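Local coordinates for coat protein (Sulfolobus turreted icosahedral virus, PDB 2BBD) that serves as the major capsid protein of the virus, probably as the double jelly-roll building block of its icosahedral shell, at residues Q10-W14 with I146-I152; N94-P98 with V110-M115. All coordinates share one frame. Residues are numbered along the deposited sequence.

Interaction 1: Q10-W14 with I146-I152; sequences QTYAW and INASFYI
Lay T11-A13 antiparallel to strand I146-I152, Y12 opposite F150 (CA-CA 5.0 Å) and A13 opposite S149 (4.1 Å). Y12 and F150 form the hydrogen-bonded pair, Y12 N to F150 O 3.1 Å and F150 N to Y12 O 2.6 Å; W14 N donates a third hydrogen bond, to A148 O at 2.9 Å. The bulkiest knob is the W14 indole, chi1 t: I146 CG1 sits over its six-membered ring, 4.2 Å from the centroid, while F150 CZ lies at the indole edge, 3.6 Å from CD1. This edge pairing belongs to the first jelly roll; W14, F150 and Y12 reach toward the facing sheet (strands 19-24 and 131-137), and W14 NE1 hydrogen-bonds to L60 O. Beside F150, Y12 CE2 at the ring edge lies 4.1 Å from I152 CG1. The face of A13 and S149 is shallower: T11 CG2 packs off-centre on the Y151 ring, 4.2 Å from its centroid, and a water 2.8 Å from both T11 OG1 and S149 OG bridges them.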
ATOM      1  N   GLN A  10       7.701  -0.463  23.132  1.00 26.89           N
ATOM      2  CA  GLN A  10       8.929  -0.791  22.420  1.00 27.64           C
ATOM      3  C   GLN A  10       9.021  -0.096  21.054  1.00 29.05           C
ATOM      4  O   GLN A  10       8.085  -0.151  20.250  1.00 27.38           O
ATOM      5  CB  GLN A  10       9.018  -2.307  22.241  1.00 27.47           C
ATOM      6  CG  GLN A  10      10.252  -2.783  21.489  1.00 32.02           C
ATOM      7  CD  GLN A  10      10.451  -4.291  21.571  1.00 33.97           C
ATOM      8  OE1 GLN A  10      11.399  -4.831  20.997  1.00 35.75           O
ATOM      9  NE2 GLN A  10       9.559  -4.977  22.287  1.00 35.84           N
ATOM     10  N   THR A  11      10.153   0.559  20.805  1.00 27.36           N
ATOM     11  CA  THR A  11      10.371   1.246  19.541  1.00 28.42           C
ATOM     12  C   THR A  11      11.523   0.560  18.820  1.00 28.01           C
ATOM     13  O   THR A  11      12.248  -0.229  19.416  1.00 29.87           O
ATOM     14  CB  THR A  11      10.713   2.732  19.752  1.00 28.69           C
ATOM     15  OG1 THR A  11      11.952   2.842  20.459  1.00 30.60           O
ATOM     16  CG2 THR A  11       9.612   3.421  20.541  1.00 28.83           C
ATOM     17  N   TYR A  12      11.686   0.858  17.536  1.00 25.74           N
ATOM     18  CA  TYR A  12      12.733   0.233  16.738  1.00 24.98           C
ATOM     19  C   TYR A  12      13.560   1.279  16.016  1.00 25.71           C
ATOM     20  O   TYR A  12      13.037   2.091  15.245  1.00 27.32           O
ATOM     21  CB  TYR A  12      12.088  -0.741  15.749  1.00 24.20           C
ATOM     22  CG  TYR A  12      11.165  -1.715  16.453  1.00 25.25           C
ATOM     23  CD1 TYR A  12      11.652  -2.924  16.969  1.00 23.97           C
ATOM     24  CD2 TYR A  12       9.828  -1.385  16.692  1.00 23.36           C
ATOM     25  CE1 TYR A  12      10.822  -3.781  17.716  1.00 23.25           C
ATOM     26  CE2 TYR A  12       8.994  -2.226  17.439  1.00 24.80           C
ATOM     27  CZ  TYR A  12       9.502  -3.421  17.945  1.00 24.90           C
ATOM     28  OH  TYR A  12       8.693  -4.246  18.674  1.00 26.32           O
ATOM     29  N   ALA A  13      14.861   1.264  16.279  1.00 25.51           N
ATOM     30  CA  ALA A  13      15.758   2.223  15.668  1.00 24.42           C
ATOM     31  C   ALA A  13      15.878   2.014  14.172  1.00 25.03           C
ATOM     32  O   ALA A  13      15.823   0.890  13.668  1.00 25.32           O
ATOM     33  CB  ALA A  13      17.153   2.143  16.318  1.00 27.36           C
ATOM     34  N   TRP A  14      16.040   3.118  13.464  1.00 23.66           N
ATOM     35  CA  TRP A  14      16.209   3.062  12.035  1.00 22.71           C
ATOM     36  C   TRP A  14      17.704   2.918  11.760  1.00 22.25           C
ATOM     37  O   TRP A  14      18.498   3.729  12.238  1.00 19.12           O
ATOM     38  CB  TRP A  14      15.702   4.361  11.379  1.00 22.21           C
ATOM     39  CG  TRP A  14      15.662   4.292   9.875  1.00 21.40           C
ATOM     40  CD1 TRP A  14      14.577   3.998   9.099  1.00 21.43           C
ATOM     41  CD2 TRP A  14      16.773   4.432   8.972  1.00 22.87           C
ATOM     42  NE1 TRP A  14      14.939   3.943   7.772  1.00 23.87           N
ATOM     43  CE2 TRP A  14      16.280   4.205   7.665  1.00 21.62           C
ATOM     44  CE3 TRP A  14      18.134   4.726   9.141  1.00 21.85           C
ATOM     45  CZ2 TRP A  14      17.100   4.260   6.536  1.00 23.27           C
ATOM     46  CZ3 TRP A  14      18.952   4.782   8.014  1.00 21.26           C
ATOM     47  CH2 TRP A  14      18.429   4.549   6.727  1.00 22.53           C
ATOM     48  N   ILE A 146      20.627   9.436   9.193  1.00 26.49           N
ATOM     49  CA  ILE A 146      19.271   9.363   9.745  1.00 24.92           C
ATOM     50  C   ILE A 146      19.342   9.018  11.230  1.00 27.01           C
ATOM     51  O   ILE A 146      19.983   8.045  11.618  1.00 26.74           O
ATOM     52  CB  ILE A 146      18.431   8.264   9.033  1.00 24.68           C
ATOM     53  CG1 ILE A 146      18.280   8.593   7.544  1.00 24.45           C
ATOM     54  CG2 ILE A 146      17.067   8.129   9.685  1.00 24.96           C
ATOM     55  CD1 ILE A 146      17.570   9.869   7.280  1.00 25.91           C
ATOM     56  N   ASN A 147      18.682   9.820  12.057  1.00 27.11           N
ATOM     57  CA  ASN A 147      18.663   9.588  13.496  1.00 27.98           C
ATOM     58  C   ASN A 147      17.181   9.509  13.898  1.00 25.26           C
ATOM     59  O   ASN A 147      16.570  10.510  14.257  1.00 24.87           O
ATOM     60  CB  ASN A 147      19.369  10.746  14.214  1.00 29.75           C
ATOM     61  CG  ASN A 147      20.556  11.300  13.411  1.00 35.99           C
ATOM     62  OD1 ASN A 147      20.562  12.474  13.007  1.00 36.08           O
ATOM     63  ND2 ASN A 147      21.555  10.455  13.165  1.00 35.10           N
ATOM     64  N   ALA A 148      16.612   8.307  13.833  1.00 25.42           N
ATOM     65  CA  ALA A 148      15.199   8.120  14.145  1.00 24.07           C
ATOM     66  C   ALA A 148      14.828   6.693  14.570  1.00 23.51           C
ATOM     67  O   ALA A 148      15.652   5.772  14.532  1.00 24.79           O
ATOM     68  CB  ALA A 148      14.361   8.534  12.919  1.00 22.16           C
ATOM     69  N   SER A 149      13.564   6.529  14.951  1.00 23.10           N
ATOM     70  CA  SER A 149      13.017   5.244  15.382  1.00 22.92           C
ATOM     71  C   SER A 149      11.577   5.084  14.887  1.00 24.44           C
ATOM     72  O   SER A 149      10.881   6.072  14.614  1.00 23.09           O
ATOM     73  CB  SER A 149      13.008   5.146  16.917  1.00 23.84           C
ATOM     74  OG  SER A 149      14.312   5.167  17.469  1.00 24.74           O
ATOM     75  N   PHE A 150      11.141   3.832  14.789  1.00 23.86           N
ATOM     76  CA  PHE A 150       9.787   3.516  14.379  1.00 22.17           C
ATOM     77  C   PHE A 150       8.922   3.342  15.605  1.00 23.52           C
ATOM     78  O   PHE A 150       9.289   2.599  16.525  1.00 22.41           O
ATOM     79  CB  PHE A 150       9.728   2.211  13.594  1.00 20.33           C
ATOM     80  CG  PHE A 150      10.352   2.282  12.236  1.00 19.42           C
ATOM     81  CD1 PHE A 150      11.647   1.823  12.028  1.00 16.56           C
ATOM     82  CD2 PHE A 150       9.627   2.773  11.150  1.00 16.86           C
ATOM     83  CE1 PHE A 150      12.212   1.843  10.747  1.00 15.01           C
ATOM     84  CE2 PHE A 150      10.181   2.798   9.873  1.00 14.62           C
ATOM     85  CZ  PHE A 150      11.476   2.329   9.671  1.00 16.58           C
ATOM     86  N   TYR A 151       7.778   4.026  15.601  1.00 24.91           N
ATOM     87  CA  TYR A 151       6.793   3.949  16.667  1.00 24.27           C
ATOM     88  C   TYR A 151       5.589   3.198  16.109  1.00 23.97           C
ATOM     89  O   TYR A 151       5.087   3.520  15.027  1.00 22.57           O
ATOM     90  CB  TYR A 151       6.378   5.348  17.121  1.00 25.95           C
ATOM     91  CG  TYR A 151       7.514   6.117  17.735  1.00 28.47           C
ATOM     92  CD1 TYR A 151       8.549   6.606  16.944  1.00 30.18           C
ATOM     93  CD2 TYR A 151       7.583   6.315  19.119  1.00 30.71           C
ATOM     94  CE1 TYR A 151       9.630   7.273  17.505  1.00 31.52           C
ATOM     95  CE2 TYR A 151       8.664   6.982  19.698  1.00 30.88           C
ATOM     96  CZ  TYR A 151       9.683   7.456  18.883  1.00 34.10           C
ATOM     97  OH  TYR A 151      10.763   8.101  19.434  1.00 37.56           O
ATOM     98  N   ILE A 152       5.137   2.192  16.849  1.00 22.08           N
ATOM     99  CA  ILE A 152       4.018   1.367  16.429  1.00 22.21           C
ATOM    100  C   ILE A 152       2.758   1.665  17.232  1.00 23.76           C
ATOM    101  O   ILE A 152       2.783   1.663  18.463  1.00 24.07           O
ATOM    102  CB  ILE A 152       4.356  -0.118  16.596  1.00 21.44           C
ATOM    103  CG1 ILE A 152       5.683  -0.432  15.903  1.00 24.20           C
ATOM    104  CG2 ILE A 152       3.210  -0.975  16.074  1.00 21.94           C
ATOM    105  CD1 ILE A 152       5.720  -0.116  14.394  1.00 24.47           C
TER
HETATM  106  O   HOH W   1      14.565   3.190  19.498  1.00 37.66           O
HETATM  107  O   HOH W   2      18.490   6.231  13.296  1.00 31.57           O
HETATM  108  O   HOH W   3      21.088   5.260  11.243  1.00 54.48           O

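Interaction 2: N94-P98 with V110-M115; sequences NPAYP and VNLNVM
The short strand A96-Y97 runs antiparallel along the edge of the jelly-roll sheet, beside strand 108-123, and carries a classic beta bulge in which A96 and Y97 both face N113. Build A96 opposite V114 (CA-CA 4.4 Å, a non-hydrogen-bonded pair) and Y97 opposite N113 (4.8 Å, hydrogen-bonded), with the end-to-end directions of the two segments 158° apart.

Three backbone hydrogen bonds hold the pair: Y97 N to N113 O and N113 N to Y97 O, both 2.7 Å, then M115 N to P95 O at 3.0 Å. At the bulge A96 N is also 3.3 Å from N113 O, but at an angle too poor for a bond. Two CA-H...O contacts add to the ladder, L112 CA to Y97 O at 3.3 Å and V114 CA to P95 O at 3.4 Å.

On the face of Y97 and N113, Y97 (chi1 m) lays its ring beside N113, CD1 to CB 4.1 Å; A96 and V114 share the other face and touch Y58. Apolar packing occupies both ends. P95 CD meets M115 CB (M115 is modelled as selenomethionine) at 4.1 Å. P98, entered through a cis peptide bond, turns the chain so that its ring rests on the strand, and L51, F56 and I41 also pack against it. P98 CG lies 4.0 Å from V110 CG2 and P98 CD 3.9 Å from L112 CD1.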
ATOM      1  N   ASN A  94      -1.087  13.337   4.795  1.00 23.89           N
ATOM      2  CA  ASN A  94      -0.262  12.391   5.541  1.00 22.37           C
ATOM      3  C   ASN A  94       1.095  12.953   5.956  1.00 21.83           C
ATOM      4  O   ASN A  94       1.822  13.523   5.139  1.00 21.54           O
ATOM      5  CB  ASN A  94      -0.041  11.117   4.735  1.00 21.57           C
ATOM      6  CG  ASN A  94       0.679  10.053   5.534  1.00 22.20           C
ATOM      7  OD1 ASN A  94       1.778   9.624   5.172  1.00 27.06           O
ATOM      8  ND2 ASN A  94       0.070   9.626   6.633  1.00 19.64           N
ATOM      9  N   PRO A  95       1.460  12.792   7.244  1.00 22.67           N
ATOM     10  CA  PRO A  95       2.758  13.310   7.698  1.00 21.53           C
ATOM     11  C   PRO A  95       3.910  12.715   6.896  1.00 20.38           C
ATOM     12  O   PRO A  95       4.109  11.505   6.876  1.00 21.78           O
ATOM     13  CB  PRO A  95       2.803  12.906   9.172  1.00 21.93           C
ATOM     14  CG  PRO A  95       1.324  12.949   9.570  1.00 21.03           C
ATOM     15  CD  PRO A  95       0.663  12.280   8.375  1.00 19.82           C
ATOM     16  N   ALA A  96       4.655  13.578   6.219  1.00 20.52           N
ATOM     17  CA  ALA A  96       5.789  13.139   5.414  1.00 22.74           C
ATOM     18  C   ALA A  96       6.908  14.174   5.470  1.00 20.43           C
ATOM     19  O   ALA A  96       7.275  14.751   4.464  1.00 22.09           O
ATOM     20  CB  ALA A  96       5.352  12.913   3.953  1.00 20.61           C
ATOM     21  N   TYR A  97       7.444  14.403   6.658  1.00 23.37           N
ATOM     22  CA  TYR A  97       8.520  15.366   6.825  1.00 20.39           C
ATOM     23  C   TYR A  97       9.859  14.633   6.848  1.00 20.94           C
ATOM     24  O   TYR A  97       9.972  13.541   7.424  1.00 22.30           O
ATOM     25  CB  TYR A  97       8.334  16.145   8.127  1.00 21.82           C
ATOM     26  CG  TYR A  97       7.012  16.874   8.234  1.00 22.46           C
ATOM     27  CD1 TYR A  97       5.861  16.220   8.689  1.00 25.10           C
ATOM     28  CD2 TYR A  97       6.910  18.223   7.891  1.00 24.94           C
ATOM     29  CE1 TYR A  97       4.640  16.901   8.800  1.00 24.53           C
ATOM     30  CE2 TYR A  97       5.696  18.909   7.998  1.00 27.18           C
ATOM     31  CZ  TYR A  97       4.569  18.241   8.453  1.00 26.08           C
ATOM     32  OH  TYR A  97       3.379  18.918   8.551  1.00 29.36           O
ATOM     33  N   PRO A  98      10.882  15.202   6.185  1.00 20.66           N
ATOM     34  CA  PRO A  98      10.816  16.465   5.441  1.00 21.25           C
ATOM     35  C   PRO A  98      10.352  16.251   3.995  1.00 22.22           C
ATOM     36  O   PRO A  98      10.509  15.163   3.440  1.00 22.15           O
ATOM     37  CB  PRO A  98      12.255  16.967   5.505  1.00 21.31           C
ATOM     38  CG  PRO A  98      13.025  15.699   5.361  1.00 19.24           C
ATOM     39  CD  PRO A  98      12.280  14.748   6.303  1.00 19.42           C
ATOM     40  N   VAL A 110      17.305  18.405   9.928  1.00 23.18           N
ATOM     41  CA  VAL A 110      15.891  18.705   9.747  1.00 23.08           C
ATOM     42  C   VAL A 110      15.052  17.622  10.428  1.00 22.83           C
ATOM     43  O   VAL A 110      15.533  16.504  10.677  1.00 20.35           O
ATOM     44  CB  VAL A 110      15.499  18.826   8.229  1.00 21.82           C
ATOM     45  CG1 VAL A 110      16.179  20.055   7.611  1.00 20.87           C
ATOM     46  CG2 VAL A 110      15.879  17.570   7.466  1.00 17.99           C
ATOM     47  N   ASN A 111      13.803  17.958  10.743  1.00 22.74           N
ATOM     48  CA  ASN A 111      12.917  17.014  11.417  1.00 22.26           C
ATOM     49  C   ASN A 111      12.391  15.948  10.464  1.00 21.57           C
ATOM     50  O   ASN A 111      12.060  16.233   9.319  1.00 21.62           O
ATOM     51  CB  ASN A 111      11.726  17.748  12.050  1.00 22.74           C
ATOM     52  CG  ASN A 111      12.154  18.895  12.939  1.00 25.42           C
ATOM     53  OD1 ASN A 111      13.044  18.743  13.775  1.00 27.36           O
ATOM     54  ND2 ASN A 111      11.508  20.054  12.775  1.00 26.94           N
ATOM     55  N   LEU A 112      12.314  14.716  10.956  1.00 21.33           N
ATOM     56  CA  LEU A 112      11.810  13.599  10.174  1.00 20.94           C
ATOM     57  C   LEU A 112      10.538  13.050  10.834  1.00 22.24           C
ATOM     58  O   LEU A 112      10.524  12.768  12.040  1.00 21.11           O
ATOM     59  CB  LEU A 112      12.875  12.501  10.091  1.00 22.15           C
ATOM     60  CG  LEU A 112      12.513  11.138   9.491  1.00 24.85           C
ATOM     61  CD1 LEU A 112      12.224  11.246   7.984  1.00 25.43           C
ATOM     62  CD2 LEU A 112      13.675  10.204   9.740  1.00 21.60           C
ATOM     63  N   ASN A 113       9.475  12.914  10.040  1.00 21.24           N
ATOM     64  CA  ASN A 113       8.197  12.391  10.526  1.00 21.67           C
ATOM     65  C   ASN A 113       7.391  11.862   9.345  1.00 21.49           C
ATOM     66  O   ASN A 113       6.752  12.623   8.612  1.00 21.49           O
ATOM     67  CB  ASN A 113       7.409  13.478  11.270  1.00 21.79           C
ATOM     68  CG  ASN A 113       6.028  12.998  11.730  1.00 25.95           C
ATOM     69  OD1 ASN A 113       5.743  11.804  11.736  1.00 26.06           O
ATOM     70  ND2 ASN A 113       5.175  13.934  12.123  1.00 28.87           N
ATOM     71  N   VAL A 114       7.457  10.545   9.169  1.00 21.72           N
ATOM     72  CA  VAL A 114       6.779   9.839   8.095  1.00 20.63           C
ATOM     73  C   VAL A 114       5.792   8.825   8.681  1.00 20.76           C
ATOM     74  O   VAL A 114       6.114   8.092   9.622  1.00 19.72           O
ATOM     75  CB  VAL A 114       7.800   9.085   7.217  1.00 21.21           C
ATOM     76  CG1 VAL A 114       7.117   8.534   5.960  1.00 18.51           C
ATOM     77  CG2 VAL A 114       8.960  10.020   6.849  1.00 17.92           C
HETATM   78  N   MSE A 115       4.596   8.774   8.111  1.00 22.93           N
HETATM   79  CA  MSE A 115       3.578   7.858   8.598  1.00 22.72           C
HETATM   80  C   MSE A 115       3.012   6.921   7.536  1.00 23.66           C
HETATM   81  O   MSE A 115       2.903   7.282   6.355  1.00 22.84           O
HETATM   82  CB  MSE A 115       2.429   8.649   9.223  1.00 25.37           C
HETATM   83  CG  MSE A 115       1.419   7.771   9.941  1.00 33.66           C
HETATM   84 SE   MSE A 115      -0.101   8.764  10.594  1.00 51.96          SE
HETATM   85  CE  MSE A 115       0.642   9.436  12.248  1.00 42.14           C
TER

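Both contacts belong to one five-stranded antiparallel sheet and close its two outer edges: interaction 1 joins strand 2-13 to 145-158, interaction 2 joins 96-97 to 108-123, and strand 29-43 runs between the two pairs. Their centres are about 13 Å apart, yet they touch across that middle strand, L112 CD2 lying 3.7 Å from A148 CB and 4.0 Å from I146 CG2. Along the chain both segments of interaction 2 fall within the 131 residues separating those of interaction 1, so the first strand pairs with one some 130 residues on, while interaction 2 joins segments only 12 residues apart. Such pairing of sequence-distant antiparallel strands is consistent with the jelly-roll topology of this half.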